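Local coordinates for protein Crov588 (Cafeteriavirus, PDB 6NYR) that is of unknown function but folds into a circular array of leucine-rich repeats and may bind other molecules, at residues L21-P31 with F42-N53. Numbering follows the deposited sequence.
Sequences LDKYYKILSNP and FNQEIDHLIPSN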
loop_
_atom_site.group_PDB
_atom_site.type_symbol
_atom_site.label_atom_id
_atom_site.label_comp_id
_atom_site.label_asym_id
_atom_site.label_seq_id
_atom_site.Cartn_x
_atom_site.Cartn_y
_atom_site.Cartn_z
ATOM N N LEU A 21 15.110 20.668 24.426
ATOM C CA LEU A 21 15.831 20.906 23.184
ATOM C C LEU A 21 17.082 21.757 23.354
ATOM O O LEU A 21 17.745 22.060 22.355
ATOM C CB LEU A 21 14.908 21.589 22.169
ATOM C CG LEU A 21 13.619 20.861 21.802
ATOM C CD1 LEU A 21 12.786 21.719 20.856
ATOM C CD2 LEU A 21 13.929 19.513 21.180
ATOM N N ASP A 22 17.428 22.141 24.585
ATOM C CA ASP A 22 18.499 23.111 24.786
ATOM C C ASP A 22 19.792 22.694 24.099
ATOM O O ASP A 22 20.567 23.552 23.660
ATOM C CB ASP A 22 18.747 23.315 26.283
ATOM C CG ASP A 22 17.582 23.986 26.981
ATOM O OD1 ASP A 22 16.561 23.310 27.225
ATOM O OD2 ASP A 22 17.686 25.194 27.285
ATOM N N LYS A 23 20.041 21.394 23.985
ATOM C CA LYS A 23 21.303 20.896 23.454
ATOM C C LYS A 23 21.229 20.499 21.985
ATOM O O LYS A 23 22.248 20.091 21.418
ATOM C CB LYS A 23 21.774 19.697 24.284
ATOM C CG LYS A 23 23.277 19.594 24.444
ATOM C CD LYS A 23 23.674 18.219 24.959
ATOM C CE LYS A 23 25.183 18.083 25.085
ATOM N NZ LYS A 23 25.583 16.661 25.283
ATOM N N TYR A 24 20.061 20.610 21.356
ATOM C CA TYR A 24 19.877 20.181 19.976
ATOM C C TYR A 24 20.028 21.312 18.968
ATOM O O TYR A 24 19.903 21.067 17.764
ATOM C CB TYR A 24 18.497 19.530 19.809
ATOM C CG TYR A 24 18.413 18.150 20.419
ATOM C CD1 TYR A 24 18.237 17.986 21.785
ATOM C CD2 TYR A 24 18.509 17.010 19.633
ATOM C CE1 TYR A 24 18.167 16.733 22.352
ATOM C CE2 TYR A 24 18.436 15.747 20.192
ATOM C CZ TYR A 24 18.264 15.615 21.554
ATOM O OH TYR A 24 18.190 14.366 22.123
ATOM N N TYR A 25 20.295 22.538 19.427
ATOM C CA TYR A 25 20.412 23.668 18.510
ATOM C C TYR A 25 21.368 23.350 17.367
ATOM O O TYR A 25 21.060 23.599 16.194
ATOM C CB TYR A 25 20.884 24.907 19.275
ATOM C CG TYR A 25 20.490 26.210 18.621
ATOM C CD1 TYR A 25 21.233 26.738 17.576
ATOM C CD2 TYR A 25 19.372 26.911 19.050
ATOM C CE1 TYR A 25 20.871 27.928 16.973
ATOM C CE2 TYR A 25 19.003 28.101 18.457
ATOM C CZ TYR A 25 19.755 28.607 17.418
ATOM O OH TYR A 25 19.389 29.793 16.824
ATOM N N LYS A 26 22.534 22.789 17.693
ATOM C CA LYS A 26 23.485 22.393 16.662
ATOM C C LYS A 26 22.851 21.416 15.679
ATOM O O LYS A 26 22.931 21.604 14.460
ATOM C CB LYS A 26 24.734 21.790 17.314
ATOM C CG LYS A 26 24.482 20.565 18.185
ATOM C CD LYS A 26 25.797 19.969 18.708
ATOM C CE LYS A 26 26.482 20.890 19.718
ATOM N NZ LYS A 26 25.720 21.008 20.995
ATOM N N ILE A 27 22.201 20.368 16.193
ATOM C CA ILE A 27 21.587 19.377 15.315
ATOM C C ILE A 27 20.531 20.032 14.435
ATOM O O ILE A 27 20.418 19.730 13.240
ATOM C CB ILE A 27 20.990 18.222 16.142
ATOM C CG1 ILE A 27 22.087 17.468 16.890
ATOM C CG2 ILE A 27 20.201 17.279 15.238
ATOM C CD1 ILE A 27 21.564 16.538 17.973
ATOM N N LEU A 28 19.740 20.939 15.011
ATOM C CA LEU A 28 18.618 21.528 14.295
ATOM C C LEU A 28 19.033 22.641 13.344
ATOM O O LEU A 28 18.210 23.076 12.530
ATOM C CB LEU A 28 17.590 22.059 15.296
ATOM C CG LEU A 28 16.979 21.003 16.221
ATOM C CD1 LEU A 28 16.131 21.652 17.308
ATOM C CD2 LEU A 28 16.157 19.995 15.424
ATOM N N SER A 29 20.277 23.109 13.420
ATOM C CA SER A 29 20.765 24.144 12.516
ATOM C C SER A 29 21.330 23.586 11.210
ATOM O O SER A 29 21.834 24.361 10.391
ATOM C CB SER A 29 21.839 24.988 13.213
ATOM O OG SER A 29 21.336 25.572 14.399
ATOM N N ASN A 30 21.255 22.277 10.992
ATOM C CA ASN A 30 21.766 21.659 9.769
ATOM C C ASN A 30 21.077 22.269 8.555
ATOM O O ASN A 30 19.854 22.131 8.413
ATOM C CB ASN A 30 21.533 20.150 9.857
ATOM C CG ASN A 30 21.987 19.410 8.622
ATOM O OD1 ASN A 30 22.493 20.008 7.674
ATOM N ND2 ASN A 30 21.828 18.091 8.633
ATOM N N PRO A 31 21.810 22.935 7.657
ATOM C CA PRO A 31 21.143 23.730 6.614
ATOM C C PRO A 31 20.360 22.946 5.571
ATOM O O PRO A 31 19.765 23.581 4.690
ATOM C CB PRO A 31 22.309 24.485 5.939
ATOM C CG PRO A 31 23.421 24.469 6.937
ATOM C CD PRO A 31 23.271 23.156 7.674
ATOM N N PHE A 42 6.313 14.218 22.814
ATOM C CA PHE A 42 7.051 15.458 23.009
ATOM C C PHE A 42 6.161 16.519 23.648
ATOM O O PHE A 42 5.077 16.832 23.148
ATOM C CB PHE A 42 7.605 15.975 21.680
ATOM C CG PHE A 42 8.308 17.296 21.800
ATOM C CD1 PHE A 42 9.572 17.373 22.360
ATOM C CD2 PHE A 42 7.706 18.461 21.355
ATOM C CE1 PHE A 42 10.222 18.588 22.478
ATOM C CE2 PHE A 42 8.352 19.678 21.467
ATOM C CZ PHE A 42 9.611 19.741 22.030
ATOM N N ASN A 43 6.635 17.085 24.762
ATOM C CA ASN A 43 5.921 18.138 25.477
ATOM C C ASN A 43 6.952 18.990 26.224
ATOM O O ASN A 43 7.085 18.946 27.447
ATOM C CB ASN A 43 4.875 17.547 26.426
ATOM C CG ASN A 43 3.915 18.589 26.963
ATOM O OD1 ASN A 43 3.744 19.654 26.373
ATOM N ND2 ASN A 43 3.282 18.287 28.088
ATOM N N GLN A 44 7.700 19.794 25.470
ATOM C CA GLN A 44 8.722 20.667 26.030
ATOM C C GLN A 44 8.652 22.018 25.327
ATOM O O GLN A 44 8.140 22.131 24.209
ATOM C CB GLN A 44 10.125 20.063 25.877
ATOM C CG GLN A 44 10.304 18.702 26.538
ATOM C CD GLN A 44 10.204 18.748 28.047
ATOM O OE1 GLN A 44 10.465 19.779 28.667
ATOM N NE2 GLN A 44 9.818 17.627 28.647
ATOM N N GLU A 45 9.173 23.048 25.995
ATOM C CA GLU A 45 9.221 24.382 25.410
ATOM C C GLU A 45 9.919 24.348 24.056
ATOM O O GLU A 45 10.837 23.554 23.827
ATOM C CB GLU A 45 9.962 25.347 26.340
ATOM C CG GLU A 45 9.356 25.507 27.724
ATOM C CD GLU A 45 8.060 26.291 27.709
ATOM O OE1 GLU A 45 7.894 27.152 26.817
ATOM O OE2 GLU A 45 7.204 26.043 28.583
ATOM N N ILE A 46 9.465 25.205 23.144
ATOM C CA ILE A 46 10.107 25.337 21.842
ATOM C C ILE A 46 10.265 26.804 21.465
ATOM O O ILE A 46 10.632 27.129 20.328
ATOM C CB ILE A 46 9.318 24.586 20.753
ATOM C CG1 ILE A 46 7.901 25.155 20.609
ATOM C CG2 ILE A 46 9.234 23.101 21.073
ATOM C CD1 ILE A 46 7.666 25.890 19.310
ATOM N N ASP A 47 10.016 27.698 22.420
ATOM C CA ASP A 47 10.010 29.130 22.142
ATOM C C ASP A 47 11.310 29.597 21.495
ATOM O O ASP A 47 11.342 29.882 20.293
ATOM C CB ASP A 47 9.753 29.925 23.429
ATOM C CG ASP A 47 8.291 30.309 23.608
ATOM O OD1 ASP A 47 7.584 30.467 22.590
ATOM O OD2 ASP A 47 7.850 30.465 24.767
ATOM N N HIS A 48 12.387 29.681 22.275
ATOM C CA HIS A 48 13.650 30.223 21.795
ATOM C C HIS A 48 14.647 29.140 21.407
ATOM O O HIS A 48 15.853 29.405 21.354
ATOM C CB HIS A 48 14.268 31.142 22.848
ATOM C CG HIS A 48 13.406 32.307 23.212
ATOM N ND1 HIS A 48 12.490 32.268 24.241
ATOM C CD2 HIS A 48 13.319 33.548 22.677
ATOM C CE1 HIS A 48 11.879 33.436 24.326
ATOM N NE2 HIS A 48 12.364 34.231 23.389
ATOM N N LEU A 49 14.168 27.932 21.118
ATOM C CA LEU A 49 15.033 26.774 20.937
ATOM C C LEU A 49 14.973 26.232 19.516
ATOM O O LEU A 49 15.276 25.056 19.289
ATOM C CB LEU A 49 14.650 25.683 21.937
ATOM C CG LEU A 49 14.451 26.171 23.372
ATOM C CD1 LEU A 49 13.847 25.081 24.242
ATOM C CD2 LEU A 49 15.781 26.643 23.953
ATOM N N ILE A 50 14.593 27.069 18.556
ATOM C CA ILE A 50 14.429 26.632 17.175
ATOM C C ILE A 50 15.219 27.547 16.248
ATOM O O ILE A 50 14.886 28.737 16.132
ATOM C CB ILE A 50 12.946 26.623 16.765
ATOM C CG1 ILE A 50 12.119 25.736 17.692
ATOM C CG2 ILE A 50 12.801 26.166 15.318
ATOM C CD1 ILE A 50 12.397 24.261 17.541
ATOM N N PRO A 51 16.272 27.065 15.588
ATOM C CA PRO A 51 16.993 27.925 14.642
ATOM C C PRO A 51 16.080 28.299 13.480
ATOM O O PRO A 51 15.027 27.697 13.253
ATOM C CB PRO A 51 18.183 27.075 14.188
ATOM C CG PRO A 51 17.806 25.665 14.507
ATOM C CD PRO A 51 16.872 25.719 15.692
ATOM N N SER A 52 16.509 29.304 12.724
ATOM C CA SER A 52 15.660 29.903 11.703
ATOM C C SER A 52 15.766 29.212 10.353
ATOM O O SER A 52 15.153 29.679 9.388
ATOM C CB SER A 52 16.000 31.389 11.544
ATOM O OG SER A 52 17.354 31.564 11.173
ATOM N N ASN A 53 16.526 28.120 10.254
ATOM C CA ASN A 53 16.547 27.357 9.013
ATOM C C ASN A 53 15.297 26.501 8.827
ATOM O O ASN A 53 14.937 26.188 7.686
ATOM C CB ASN A 53 17.787 26.460 8.970
ATOM C CG ASN A 53 17.858 25.506 10.149
ATOM O OD1 ASN A 53 17.333 25.792 11.227
ATOM N ND2 ASN A 53 18.510 24.366 9.949
#
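L21 packs against F42, I46 and L49, which joins 21-31 to 42-53 through apolar side chains. L21 reaches in with CD1, which meets CG2 of I46 at 3.8 Å and CZ of F42 at 3.9 Å. The L21 side chain runs across F42 almost perpendicularly. CB of L21 lies 4.1 Å from CB of L49.

P51 sits in the middle of the contact. Its CG packs against CB of L28 at 3.7 Å, and its CB touches OG of S29. With CG roughly anti to the backbone N (chi1 -155°), the Y25 ring swings to P51. P51 lies over one face of that ring, its CD offset toward the rim. CZ of Y25 is 3.9 Å from CB of P51.

The polar part rests on one amide. ND2 of N53 donates to O of L28 at 2.9 Å, with that oxygen in the amide plane. A weak second bond runs from ND2 to O of N30. One side chain thus holds the carbonyl of the last helical residue and, weakly, one just beyond it. S29 OG bonds to O of Y25 within the same turn.

L28 and I50 also touch I36 of strand 35-37. Apolar packing thus joins successive coils, consistent with the repeat fold, with the N53 amide bonded to backbone oxygens at one end.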